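Local coordinates for periplasmic binding protein/LacI transcriptional regulator (Shewanella sp. ANA-3, PDB 5OCP) that binds L-arabinofuranose in both its alpha and beta forms and serves as the periplasmic binding component of an arabinose ABC transporter, at residues S51-G56 / K75-A80; G69-L74 / K92-S97. All coordinates share one frame; numbering follows the deposited sequence.

From the N terminus, the chain runs down helix 42-54 into 51-56, forms strand 59-62, and enters helix 71-79 through 69-74. Interaction 1 closes the first loop, when the far end of helix 71-79 (75-80) packs back on 51-56, strand 59-62 lying between them in sequence. Before this, 69-74 has already opened interaction 2, which closes once strand 84-87 has been made and the chain returns as the loop 92-97. The two spans therefore cross, sharing helix 71-79. Interaction 1 joins two neighbouring helices and interaction 2 joins a helix to a loop. Lys78 NZ, probably bonded to Ser97 O, and Ile53 CD1, packed on Val73 O, connect them.

Interaction 1 of 2, residues S51-G56 / K75-A80; sequences SFIAQG and KEAKRA
Glu76 meets Ile53 through the base of its side chain: Glu76 CB lies 4.0 Å from Ile53 CD1. Beyond it, CG is anti to the carbonyl carbon (chi1 -72°) and the chain is extended, taking the carboxylate past the isoleucine to Arg50, about one helical turn earlier on helix 42-54, where OE2 forms a salt bridge with NH2. The aliphatic part of the glutamate thus serves the hydrophobic contact, while its charge makes a second tie between the same two helices.

Ala77 comes next; its CA and that of Ile53 are the nearest pair, 6.4 Å apart, and a methyl side chain is consistent with so close an approach. Ile53 CD1 packs on the backbone itself, 3.6 Å from Ala77 N, and also lies 4.0 Å from Ala77 CB. A single methyl therefore rests against the Glu76-Ala77 peptide as well as on both adjoining CB atoms.

At Ala80 the other branch of the isoleucine takes over, and Ile53 CG2 packs 3.8 Å from Ala80 CB. Ile53 has CG2 anti to its backbone N and CG1 anti to its carbonyl carbon (chi1 -70°), a fork that spreads its two methyl ends along the opposing segment. One isoleucine is thus set against Glu76, Ala77 and Ala80, about one turn of the chain, in van der Waals packing of methyls on side chains and on a peptide.

On the sheet side, Ile53 also touches Ile60 of strand 59-62, and its own helix ends in a Schellman motif at Gly56, whose N bonds back to Ile53 O. The two helices belong to consecutive beta-alpha-beta crossovers, 32-37/42-54/59-62 and 59-62/71-79/84-87, which share strand 59-62 in the parallel sheet of a Rossmann-like periplasmic binding protein lobe.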
loop_
_atom_site.group_PDB
_atom_site.type_symbol
_atom_site.label_atom_id
_atom_site.label_comp_id
_atom_site.label_asym_id
_atom_site.label_seq_id
_atom_site.Cartn_x
_atom_site.Cartn_y
_atom_site.Cartn_z
ATOM N N SER A 51 -19.936 -7.252 -13.532
ATOM C CA SER A 51 -21.228 -6.821 -13.005
ATOM C C SER A 51 -21.443 -5.352 -13.138
ATOM O O SER A 51 -22.515 -4.890 -13.535
ATOM C CB SER A 51 -21.383 -7.302 -11.550
ATOM O OG SER A 51 -22.601 -6.893 -11.018
ATOM N N PHE A 52 -20.390 -4.577 -12.864
ATOM C CA PHE A 52 -20.517 -3.149 -13.098
ATOM C C PHE A 52 -20.854 -2.802 -14.543
ATOM O O PHE A 52 -21.679 -1.884 -14.757
ATOM C CB PHE A 52 -19.190 -2.402 -12.799
ATOM C CG PHE A 52 -18.734 -2.500 -11.393
ATOM C CD1 PHE A 52 -19.613 -2.583 -10.353
ATOM C CD2 PHE A 52 -17.356 -2.384 -11.115
ATOM C CE1 PHE A 52 -19.189 -2.680 -9.041
ATOM C CE2 PHE A 52 -16.937 -2.434 -9.812
ATOM C CZ PHE A 52 -17.822 -2.602 -8.790
ATOM N N ILE A 53 -20.242 -3.486 -15.493
ATOM C CA ILE A 53 -20.522 -3.257 -16.911
ATOM C C ILE A 53 -21.988 -3.687 -17.240
ATOM O O ILE A 53 -22.737 -2.901 -17.789
ATOM C CB ILE A 53 -19.569 -4.046 -17.776
ATOM C CG1 ILE A 53 -18.121 -3.475 -17.697
ATOM C CG2 ILE A 53 -19.971 -4.000 -19.252
ATOM C CD1 ILE A 53 -17.069 -4.405 -18.220
ATOM N N ALA A 54 -22.382 -4.841 -16.753
ATOM C CA ALA A 54 -23.819 -5.284 -16.893
ATOM C C ALA A 54 -24.815 -4.322 -16.336
ATOM O O ALA A 54 -25.937 -4.156 -16.895
ATOM C CB ALA A 54 -23.968 -6.654 -16.272
ATOM N N GLN A 55 -24.483 -3.679 -15.214
ATOM C CA GLN A 55 -25.345 -2.680 -14.578
ATOM C C GLN A 55 -25.318 -1.302 -15.207
ATOM O O GLN A 55 -26.093 -0.438 -14.824
ATOM C CB GLN A 55 -25.064 -2.606 -13.071
ATOM C CG GLN A 55 -25.369 -3.937 -12.371
ATOM C CD GLN A 55 -25.210 -3.820 -10.903
ATOM O OE1 GLN A 55 -25.920 -3.039 -10.240
ATOM N NE2 GLN A 55 -24.304 -4.590 -10.369
ATOM N N GLY A 56 -24.440 -1.067 -16.188
ATOM C CA GLY A 56 -24.376 0.211 -16.868
ATOM C C GLY A 56 -23.908 1.372 -16.005
ATOM O O GLY A 56 -24.400 2.506 -16.114
ATOM N N LYS A 75 -11.066 -4.576 -22.129
ATOM C CA LYS A 75 -11.643 -4.456 -23.509
ATOM C C LYS A 75 -13.172 -4.464 -23.509
ATOM O O LYS A 75 -13.805 -3.656 -24.169
ATOM C CB LYS A 75 -11.073 -5.557 -24.395
ATOM C CG LYS A 75 -9.703 -5.242 -24.942
ATOM C CD LYS A 75 -9.020 -6.473 -25.485
ATOM C CE LYS A 75 -9.768 -7.075 -26.656
ATOM N NZ LYS A 75 -8.857 -7.954 -27.474
ATOM N N GLU A 76 -13.727 -5.256 -22.611
ATOM C CA GLU A 76 -15.161 -5.248 -22.374
ATOM C C GLU A 76 -15.679 -3.907 -21.913
ATOM O O GLU A 76 -16.726 -3.429 -22.372
ATOM C CB GLU A 76 -15.542 -6.342 -21.364
ATOM C CG GLU A 76 -15.457 -7.768 -21.914
ATOM C CD GLU A 76 -15.551 -8.853 -20.857
ATOM O OE1 GLU A 76 -16.174 -8.633 -19.817
ATOM O OE2 GLU A 76 -15.002 -9.968 -21.079
ATOM N N ALA A 77 -15.018 -3.294 -20.899
ATOM C CA ALA A 77 -15.364 -1.983 -20.531
ATOM C C ALA A 77 -15.283 -0.935 -21.663
ATOM O O ALA A 77 -16.101 -0.012 -21.759
ATOM C CB ALA A 77 -14.515 -1.543 -19.334
ATOM N N LYS A 78 -14.270 -1.073 -22.493
ATOM C CA LYS A 78 -14.063 -0.144 -23.540
ATOM C C LYS A 78 -15.217 -0.239 -24.566
ATOM O O LYS A 78 -15.791 0.763 -24.983
ATOM C CB LYS A 78 -12.731 -0.370 -24.207
ATOM C CG LYS A 78 -12.434 0.764 -25.194
ATOM C CD LYS A 78 -10.990 0.644 -25.690
ATOM C CE LYS A 78 -10.650 1.690 -26.764
ATOM N NZ LYS A 78 -10.231 2.974 -26.128
ATOM N N ARG A 79 -15.557 -1.436 -24.904
ATOM C CA ARG A 79 -16.709 -1.710 -25.830
ATOM C C ARG A 79 -18.004 -1.196 -25.270
ATOM O O ARG A 79 -18.796 -0.650 -25.999
ATOM C CB ARG A 79 -16.783 -3.200 -26.148
ATOM C CG ARG A 79 -15.678 -3.684 -27.078
ATOM C CD ARG A 79 -15.899 -5.133 -27.562
ATOM N NE ARG A 79 -15.675 -6.175 -26.530
ATOM C CZ ARG A 79 -14.582 -6.950 -26.382
ATOM N NH1 ARG A 79 -13.525 -6.875 -27.199
ATOM N NH2 ARG A 79 -14.541 -7.838 -25.392
ATOM N N ALA A 80 -18.160 -1.271 -23.941
ATOM C CA ALA A 80 -19.276 -0.683 -23.234
ATOM C C ALA A 80 -19.254 0.812 -23.060
ATOM O O ALA A 80 -20.192 1.356 -22.508
ATOM C CB ALA A 80 -19.407 -1.355 -21.868
#

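Interaction 2 of 2, residues G69-L74 / K92-S97; sequences GWKPVL and KVDDDS
Trp70 and Lys92 are bridged by a water that lies in the indole plane, at the ring's edge, 3.4 Å from Trp70 CD1. This water accepts from the backbone Trp70 N at 3.0 Å and donates to Lys92 O at 2.9 Å, so that it links the start of helix 71-79 to the loop. Around the indole are Ile46 of helix 42-54, Pro64 and Ile91, and its NE1 is bonded to Val66 O, which, with the surrounding packing, would restrict rotation of the buried ring.

The carboxylate of Asp94 is the flat group on the loop side. OD1 lies 3.9 Å from Lys71 CD, and OD2 forms a long salt bridge, also 3.9 Å, with Lys71 NZ. The lysine starts with CG anti to its backbone N (chi1 -176°), then bends at chi3 and chi4, crossing the aspartate at about a right angle. At this length the charge attraction is probably modest.

Deeper in, Leu74 CD1 packs on Val93 CG1 at 4.1 Å, again with the side chains crossing. Leu74 also touches Ile91 and Leu98, so one leucine meets the residues bordering the loop segment at each end.

Further along, Asp95 forms an Asx turn: its OD1 accepts from Ser97 N at 3.0 Å and from Ser97 OG at 2.7 Å, both above the same face of the carboxylate. The whole is a helix-to-loop packing in which the connection between strands 84-87 and 101-104 is folded against the preceding helix of a periplasmic binding protein's parallel alpha/beta lobe.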
loop_
_atom_site.group_PDB
_atom_site.type_symbol
_atom_site.label_atom_id
_atom_site.label_comp_id
_atom_site.label_asym_id
_atom_site.label_seq_id
_atom_site.Cartn_x
_atom_site.Cartn_y
_atom_site.Cartn_z
ATOM N N GLY A 69 -3.371 -10.006 -16.468
ATOM C CA GLY A 69 -4.656 -10.698 -16.647
ATOM C C GLY A 69 -5.849 -9.800 -16.796
ATOM O O GLY A 69 -6.997 -10.261 -16.708
ATOM N N TRP A 70 -5.614 -8.516 -16.980
ATOM C CA TRP A 70 -6.689 -7.539 -17.056
ATOM C C TRP A 70 -7.225 -7.229 -18.447
ATOM O O TRP A 70 -8.289 -6.584 -18.578
ATOM C CB TRP A 70 -6.302 -6.203 -16.391
ATOM C CG TRP A 70 -6.019 -6.416 -14.909
ATOM C CD1 TRP A 70 -4.818 -6.570 -14.349
ATOM C CD2 TRP A 70 -6.994 -6.506 -13.853
ATOM N NE1 TRP A 70 -4.942 -6.723 -12.976
ATOM C CE2 TRP A 70 -6.282 -6.687 -12.657
ATOM C CE3 TRP A 70 -8.385 -6.403 -13.802
ATOM C CZ2 TRP A 70 -6.920 -6.822 -11.425
ATOM C CZ3 TRP A 70 -8.997 -6.521 -12.584
ATOM C CH2 TRP A 70 -8.258 -6.702 -11.401
ATOM N N LYS A 71 -6.487 -7.557 -19.486
ATOM C CA LYS A 71 -6.867 -7.064 -20.806
ATOM C C LYS A 71 -8.274 -7.411 -21.307
ATOM O O LYS A 71 -9.042 -6.538 -21.796
ATOM C CB LYS A 71 -5.814 -7.537 -21.855
ATOM C CG LYS A 71 -6.071 -6.977 -23.255
ATOM C CD LYS A 71 -4.855 -6.946 -24.182
ATOM C CE LYS A 71 -4.181 -8.314 -24.306
ATOM N NZ LYS A 71 -3.558 -8.545 -25.656
ATOM N N PRO A 72 -8.678 -8.659 -21.114
ATOM C CA PRO A 72 -10.048 -9.015 -21.579
ATOM C C PRO A 72 -11.130 -8.167 -20.951
ATOM O O PRO A 72 -11.978 -7.613 -21.682
ATOM C CB PRO A 72 -10.180 -10.477 -21.214
ATOM C CG PRO A 72 -8.798 -10.982 -21.134
ATOM C CD PRO A 72 -7.960 -9.818 -20.609
ATOM N N VAL A 73 -11.105 -8.029 -19.589
ATOM C CA VAL A 73 -12.146 -7.221 -18.947
ATOM C C VAL A 73 -12.053 -5.758 -19.300
ATOM O O VAL A 73 -13.074 -5.104 -19.460
ATOM C CB VAL A 73 -12.287 -7.534 -17.418
ATOM C CG1 VAL A 73 -11.180 -6.864 -16.554
ATOM C CG2 VAL A 73 -13.675 -7.195 -16.958
ATOM N N LEU A 74 -10.840 -5.195 -19.479
ATOM C CA LEU A 74 -10.714 -3.836 -19.870
ATOM C C LEU A 74 -11.265 -3.607 -21.263
ATOM O O LEU A 74 -11.896 -2.613 -21.521
ATOM C CB LEU A 74 -9.244 -3.357 -19.814
ATOM C CG LEU A 74 -8.810 -3.250 -18.344
ATOM C CD1 LEU A 74 -7.325 -2.995 -18.231
ATOM C CD2 LEU A 74 -9.589 -2.214 -17.588
ATOM N N LYS A 92 -0.404 -4.260 -16.098
ATOM C CA LYS A 92 0.450 -4.320 -17.296
ATOM C C LYS A 92 -0.422 -4.552 -18.509
ATOM O O LYS A 92 -0.991 -5.633 -18.654
ATOM C CB LYS A 92 1.513 -5.417 -17.153
ATOM C CG LYS A 92 2.567 -5.116 -16.107
ATOM C CD LYS A 92 3.386 -3.855 -16.293
ATOM C CE LYS A 92 4.343 -3.630 -15.130
ATOM N NZ LYS A 92 5.505 -4.576 -15.098
ATOM N N VAL A 93 -0.603 -3.543 -19.328
ATOM C CA VAL A 93 -1.326 -3.708 -20.562
ATOM C C VAL A 93 -0.530 -3.076 -21.685
ATOM O O VAL A 93 0.264 -2.233 -21.465
ATOM C CB VAL A 93 -2.741 -3.138 -20.546
ATOM C CG1 VAL A 93 -3.605 -3.928 -19.618
ATOM C CG2 VAL A 93 -2.761 -1.695 -20.191
ATOM N N ASP A 94 -0.787 -3.518 -22.912
ATOM C CA ASP A 94 -0.063 -3.012 -24.077
ATOM C C ASP A 94 -0.723 -1.826 -24.783
ATOM O O ASP A 94 -0.171 -1.291 -25.744
ATOM C CB ASP A 94 0.177 -4.143 -25.082
ATOM C CG ASP A 94 -1.112 -4.759 -25.585
ATOM O OD1 ASP A 94 -2.196 -4.309 -25.156
ATOM O OD2 ASP A 94 -1.044 -5.694 -26.411
ATOM N N ASP A 95 -1.896 -1.415 -24.313
ATOM C CA ASP A 95 -2.580 -0.318 -24.913
ATOM C C ASP A 95 -3.159 0.540 -23.867
ATOM O O ASP A 95 -4.109 0.228 -23.278
ATOM C CB ASP A 95 -3.674 -0.918 -25.789
ATOM C CG ASP A 95 -4.542 0.093 -26.452
ATOM O OD1 ASP A 95 -4.352 1.272 -26.298
ATOM O OD2 ASP A 95 -5.434 -0.332 -27.172
ATOM N N ASP A 96 -2.617 1.752 -23.734
ATOM C CA ASP A 96 -3.064 2.657 -22.712
ATOM C C ASP A 96 -4.435 3.332 -22.930
ATOM O O ASP A 96 -4.888 4.052 -22.101
ATOM C CB ASP A 96 -1.949 3.625 -22.330
ATOM C CG ASP A 96 -0.735 2.912 -21.672
ATOM O OD1 ASP A 96 -0.788 1.744 -21.304
ATOM O OD2 ASP A 96 0.317 3.537 -21.538
ATOM N N SER A 97 -5.075 3.083 -24.083
ATOM C CA SER A 97 -6.397 3.534 -24.305
ATOM C C SER A 97 -7.369 2.635 -23.553
ATOM O O SER A 97 -8.514 2.930 -23.518
ATOM C CB SER A 97 -6.755 3.549 -25.774
ATOM O OG SER A 97 -6.887 2.267 -26.255
HETATM O O HOH W 1 -3.110 -6.971 -17.264
#